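Local coordinates for protein amine Dehydrogenase (Pseudomonas putida, PDB 1JMX) that carries two covalently bound hemes c and, as the alpha subunit of a quinohemoprotein amine dehydrogenase, probably takes part in electron transfer, at residues A288-F293 with T303-G308; P344-V349 with G356-V361. All coordinates share one frame; numbering follows the deposited sequence.

Following the chain from the heme-bearing N-terminal region through the eight-stranded barrel, one comes to the domain that holds both contacts. Contact 1 closes first, where strand 285-295 turns back as strand 299-307. The chain then runs through strands 313-314, 319-327 and 331-338 before contact 2 opens and shuts the second hairpin, strand 345-351 with strand 354-362. The two loops follow in series, neither nesting nor crossing. In space they are joined through strands 285-295 and 354-362, which run parallel side by side: Ala292 O lies 3.0 Å from Ala360 N, a probable hydrogen bond, and Val289 packs on Val357. One sheet thus sets its first strand in the chain, 285-295, beside its last, 354-362.

Contact 1 of 2, residues A288-F293 with T303-G308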
loop_
_atom_site.group_PDB
_atom_site.type_symbol
_atom_site.label_atom_id
_atom_site.label_comp_id
_atom_site.label_asym_id
_atom_site.label_seq_id
_atom_site.Cartn_x
_atom_site.Cartn_y
_atom_site.Cartn_z
ATOM N N ALA A 288 8.186 -28.912 -22.837
ATOM C CA ALA A 288 9.230 -27.931 -23.096
ATOM C C ALA A 288 10.573 -28.511 -23.559
ATOM O O ALA A 288 10.796 -29.720 -23.511
ATOM C CB ALA A 288 9.441 -27.086 -21.841
ATOM N N VAL A 289 11.435 -27.621 -24.052
ATOM C CA VAL A 289 12.781 -27.954 -24.497
ATOM C C VAL A 289 13.618 -27.181 -23.484
ATOM O O VAL A 289 13.338 -26.013 -23.221
ATOM C CB VAL A 289 13.087 -27.380 -25.912
ATOM C CG1 VAL A 289 14.356 -27.995 -26.472
ATOM C CG2 VAL A 289 11.931 -27.611 -26.851
ATOM N N GLN A 290 14.615 -27.824 -22.888
ATOM C CA GLN A 290 15.455 -27.155 -21.900
ATOM C C GLN A 290 16.932 -27.440 -22.167
ATOM O O GLN A 290 17.405 -28.538 -21.907
ATOM C CB GLN A 290 15.089 -27.627 -20.483
ATOM C CG GLN A 290 13.598 -27.530 -20.137
ATOM C CD GLN A 290 13.300 -27.889 -18.690
ATOM O OE1 GLN A 290 14.090 -28.549 -18.028
ATOM N NE2 GLN A 290 12.158 -27.437 -18.191
ATOM N N PRO A 291 17.689 -26.444 -22.659
ATOM C CA PRO A 291 17.317 -25.064 -22.998
ATOM C C PRO A 291 16.480 -24.996 -24.258
ATOM O O PRO A 291 16.396 -25.969 -25.009
ATOM C CB PRO A 291 18.668 -24.391 -23.246
ATOM C CG PRO A 291 19.647 -25.253 -22.497
ATOM C CD PRO A 291 19.145 -26.625 -22.797
ATOM N N ALA A 292 15.902 -23.823 -24.502
ATOM C CA ALA A 292 15.075 -23.594 -25.677
ATOM C C ALA A 292 15.835 -22.812 -26.751
ATOM O O ALA A 292 15.232 -22.164 -27.605
ATOM C CB ALA A 292 13.803 -22.862 -25.285
ATOM N N PHE A 293 17.161 -22.869 -26.693
ATOM C CA PHE A 293 18.006 -22.188 -27.666
ATOM C C PHE A 293 19.296 -22.969 -27.903
ATOM O O PHE A 293 19.777 -23.682 -27.015
ATOM C CB PHE A 293 18.333 -20.758 -27.208
ATOM C CG PHE A 293 19.006 -20.685 -25.862
ATOM C CD1 PHE A 293 20.386 -20.817 -25.746
ATOM C CD2 PHE A 293 18.255 -20.476 -24.705
ATOM C CE1 PHE A 293 21.011 -20.745 -24.497
ATOM C CE2 PHE A 293 18.870 -20.402 -23.458
ATOM C CZ PHE A 293 20.250 -20.537 -23.357
ATOM N N THR A 303 17.374 -31.248 -23.139
ATOM C CA THR A 303 16.463 -32.229 -22.589
ATOM C C THR A 303 15.018 -31.832 -22.884
ATOM O O THR A 303 14.652 -30.667 -22.801
ATOM C CB THR A 303 16.711 -32.469 -21.080
ATOM O OG1 THR A 303 15.463 -32.489 -20.377
ATOM C CG2 THR A 303 17.636 -31.419 -20.493
ATOM N N LEU A 304 14.242 -32.801 -23.354
ATOM C CA LEU A 304 12.839 -32.599 -23.687
ATOM C C LEU A 304 11.979 -33.098 -22.537
ATOM O O LEU A 304 12.224 -34.168 -21.980
ATOM C CB LEU A 304 12.477 -33.339 -24.981
ATOM C CG LEU A 304 13.068 -32.834 -26.306
ATOM C CD1 LEU A 304 12.709 -31.363 -26.504
ATOM C CD2 LEU A 304 14.578 -33.024 -26.334
ATOM N N VAL A 305 10.993 -32.294 -22.159
ATOM C CA VAL A 305 10.097 -32.639 -21.061
ATOM C C VAL A 305 8.716 -32.855 -21.653
ATOM O O VAL A 305 8.325 -32.157 -22.594
ATOM C CB VAL A 305 10.033 -31.495 -20.010
ATOM C CG1 VAL A 305 9.351 -31.975 -18.739
ATOM C CG2 VAL A 305 11.429 -30.975 -19.709
ATOM N N GLY A 306 7.993 -33.845 -21.136
ATOM C CA GLY A 306 6.665 -34.099 -21.655
ATOM C C GLY A 306 5.999 -35.340 -21.120
ATOM O O GLY A 306 6.464 -35.954 -20.161
ATOM N N SER A 307 4.881 -35.691 -21.744
ATOM C CA SER A 307 4.119 -36.863 -21.358
ATOM C C SER A 307 3.868 -37.752 -22.575
ATOM O O SER A 307 3.445 -37.272 -23.628
ATOM C CB SER A 307 2.791 -36.435 -20.726
ATOM O OG SER A 307 2.016 -37.559 -20.341
ATOM N N GLY A 308 4.141 -39.047 -22.421
ATOM C CA GLY A 308 3.939 -39.993 -23.505
ATOM C C GLY A 308 4.895 -39.779 -24.665
ATOM O O GLY A 308 4.488 -39.825 -25.832
#
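At Thr303 the strand joins its antiparallel neighbour through a hydrogen-bonded pair with Gln290. Thr303 N gives its hydrogen to Gln290 O from above the carbonyl plane (3.0 Å), and Gln290 N returns a bond nearly along the Thr303 C=O axis, 2.8 Å to Thr303 O. The Thr303 methyl also sits on this spot, with CG2 3.2 Å from Gln290 O. Leu304 follows on the other face, beside Val289 and pointing the same way. Its CD1 rests against both methyls of that valine, 3.7 Å from Val289 CG1, while its CA approaches Ala288 O at 3.5 Å. Val305 returns to the Thr303 face: its N reaches Ala288 O at 2.9 Å, almost straight at 174° and in the carbonyl plane, whereas the answering bond from Ala288 N to Val305 O is longer, 3.3 Å. Val305 CG2 touches the Gln290 amide, 3.7 Å from Gln290 CD. The glutamine chain is extended (chi2 -175°) and crosses the valine obliquely; Arg197 NE bonds to its OE1 and its NE2 to the carbonyl of Val196, which fixes the amide's rotation. An alanine at Gln290, lacking the amide, would probably weaken the tie to strand 194-204 and take away the group that Val305 CG2 packs against. The peptide before Pro291 is cis, and the pairing described here ends at Gln290. Beyond Val305, the Ser307 hydroxyl bonds to Lys283 O. Strands 285-295 and 299-307 form a beta hairpin of the E-set-type domain III; strand 331-338 flanks the second, strand 354-362 the first, and the Gln290 face meets strand 194-204 of the barrel.

Contact 2 of 2, residues P344-V349 with G356-V361; sequences PGQREV and GVNLAV
Arg347 and Leu359 form the middle rung of this antiparallel ladder, a hydrogen-bonded pair. Arg347 N reaches Leu359 O at 2.7 Å, rather bent at 133°, and Leu359 N uses a lone pair of Arg347 O in the carbonyl plane. Two residues on, Val349 N points nearly along the C=O axis of Val357, 3.0 Å from Val357 O. At the other end Gly345 and Val361 exchange two bonds, the shorter from Gly345 N to Val361 O at 2.8 Å. Arg347, Leu359 and Val361 put their side chains on one face. Val349 and Leu359 cross obliquely, Val349 CG2 lying 3.6 Å from Leu359 CB, and the Arg347 chain, bent at chi2, crosses Val361 obliquely, with Arg347 CG 3.7 Å from Val361 CG2.

The opposite face carries Gln346, Glu348, Asn358 and Ala360. Gln346 folds back at chi2 (-88°), so that its amide lies across the partner strand, NE2 3.8 Å from Ala360 CB. Glu348 bends towards the turn, and Gly356 N makes a weak bond to Glu348 OE2, 3.3 Å.

At the end of the ladder the backbone angles of Gly345 leave room for glycine alone, since a side chain would jam against the carbonyl of Pro344. Further out, Leu315 packs on Val349 and Leu359, Val319 on Arg347 and Val361, and Leu407 of strand 406-420 on Gln346 and Ala360. The result is a beta hairpin whose second strand runs parallel to strand 285-295, consistent with the immunoglobulin-like E-set fold, in which the last strand of a domain can pair parallel with the first.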
loop_
_atom_site.group_PDB
_atom_site.type_symbol
_atom_site.label_atom_id
_atom_site.label_comp_id
_atom_site.label_asym_id
_atom_site.label_seq_id
_atom_site.Cartn_x
_atom_site.Cartn_y
_atom_site.Cartn_z
ATOM N N PRO A 344 19.596 -19.003 -38.623
ATOM C CA PRO A 344 18.949 -18.553 -37.387
ATOM C C PRO A 344 17.419 -18.557 -37.509
ATOM O O PRO A 344 16.872 -18.149 -38.529
ATOM C CB PRO A 344 19.505 -17.139 -37.217
ATOM C CG PRO A 344 19.689 -16.679 -38.629
ATOM C CD PRO A 344 20.323 -17.895 -39.268
ATOM N N GLY A 345 16.737 -19.063 -36.487
ATOM C CA GLY A 345 15.286 -19.101 -36.504
ATOM C C GLY A 345 14.752 -20.178 -35.583
ATOM O O GLY A 345 15.519 -20.985 -35.051
ATOM N N GLN A 346 13.437 -20.203 -35.402
ATOM C CA GLN A 346 12.817 -21.194 -34.532
ATOM C C GLN A 346 12.664 -22.542 -35.257
ATOM O O GLN A 346 12.448 -22.600 -36.467
ATOM C CB GLN A 346 11.454 -20.695 -34.009
ATOM C CG GLN A 346 11.484 -19.406 -33.155
ATOM C CD GLN A 346 11.713 -19.639 -31.645
ATOM O OE1 GLN A 346 11.607 -20.765 -31.141
ATOM N NE2 GLN A 346 12.016 -18.557 -30.922
ATOM N N ARG A 347 12.780 -23.625 -34.500
ATOM C CA ARG A 347 12.658 -24.974 -35.051
ATOM C C ARG A 347 11.517 -25.711 -34.371
ATOM O O ARG A 347 11.391 -25.677 -33.145
ATOM C CB ARG A 347 13.952 -25.755 -34.827
ATOM C CG ARG A 347 15.138 -25.168 -35.562
ATOM C CD ARG A 347 14.969 -25.337 -37.065
ATOM N NE ARG A 347 15.683 -24.316 -37.823
ATOM C CZ ARG A 347 16.993 -24.098 -37.769
ATOM N NH1 ARG A 347 17.780 -24.830 -36.992
ATOM N NH2 ARG A 347 17.515 -23.116 -38.480
ATOM N N GLU A 348 10.658 -26.340 -35.160
ATOM C CA GLU A 348 9.573 -27.081 -34.559
ATOM C C GLU A 348 10.154 -28.395 -34.100
ATOM O O GLU A 348 10.521 -29.233 -34.917
ATOM C CB GLU A 348 8.431 -27.312 -35.541
ATOM C CG GLU A 348 7.079 -26.781 -35.039
ATOM C CD GLU A 348 6.591 -27.443 -33.733
ATOM O OE1 GLU A 348 7.364 -27.526 -32.736
ATOM O OE2 GLU A 348 5.407 -27.866 -33.696
ATOM N N VAL A 349 10.322 -28.527 -32.787
ATOM C CA VAL A 349 10.869 -29.744 -32.189
ATOM C C VAL A 349 9.820 -30.854 -32.203
ATOM O O VAL A 349 8.619 -30.583 -32.166
ATOM C CB VAL A 349 11.340 -29.481 -30.735
ATOM C CG1 VAL A 349 11.885 -30.744 -30.104
ATOM C CG2 VAL A 349 12.411 -28.399 -30.725
ATOM N N GLY A 356 5.053 -29.320 -30.796
ATOM C CA GLY A 356 4.517 -28.427 -29.784
ATOM C C GLY A 356 5.441 -27.330 -29.296
ATOM O O GLY A 356 5.003 -26.201 -29.081
ATOM N N VAL A 357 6.717 -27.654 -29.108
ATOM C CA VAL A 357 7.698 -26.685 -28.629
ATOM C C VAL A 357 8.675 -26.214 -29.700
ATOM O O VAL A 357 8.923 -26.914 -30.681
ATOM C CB VAL A 357 8.497 -27.252 -27.450
ATOM C CG1 VAL A 357 7.674 -27.160 -26.180
ATOM C CG2 VAL A 357 8.886 -28.702 -27.726
ATOM N N ASN A 358 9.239 -25.028 -29.507
ATOM C CA ASN A 358 10.187 -24.503 -30.474
ATOM C C ASN A 358 11.592 -24.358 -29.908
ATOM O O ASN A 358 11.777 -24.243 -28.695
ATOM C CB ASN A 358 9.690 -23.178 -31.049
ATOM C CG ASN A 358 8.398 -23.334 -31.839
ATOM O OD1 ASN A 358 8.154 -24.370 -32.464
ATOM N ND2 ASN A 358 7.559 -22.304 -31.805
ATOM N N LEU A 359 12.580 -24.432 -30.800
ATOM C CA LEU A 359 13.996 -24.309 -30.443
ATOM C C LEU A 359 14.587 -23.168 -31.263
ATOM O O LEU A 359 14.550 -23.194 -32.494
ATOM C CB LEU A 359 14.740 -25.611 -30.767
ATOM C CG LEU A 359 16.188 -25.789 -30.303
ATOM C CD1 LEU A 359 16.283 -25.629 -28.808
ATOM C CD2 LEU A 359 16.676 -27.176 -30.696
ATOM N N ALA A 360 15.102 -22.151 -30.584
ATOM C CA ALA A 360 15.688 -21.012 -31.276
ATOM C C ALA A 360 17.138 -21.284 -31.615
ATOM O O ALA A 360 17.942 -21.577 -30.735
ATOM C CB ALA A 360 15.589 -19.760 -30.420
ATOM N N VAL A 361 17.444 -21.277 -32.905
ATOM C CA VAL A 361 18.810 -21.472 -33.363
ATOM C C VAL A 361 19.236 -20.053 -33.665
ATOM O O VAL A 361 18.521 -19.340 -34.357
ATOM C CB VAL A 361 18.873 -22.302 -34.658
ATOM C CG1 VAL A 361 20.314 -22.380 -35.166
ATOM C CG2 VAL A 361 18.339 -23.680 -34.399
#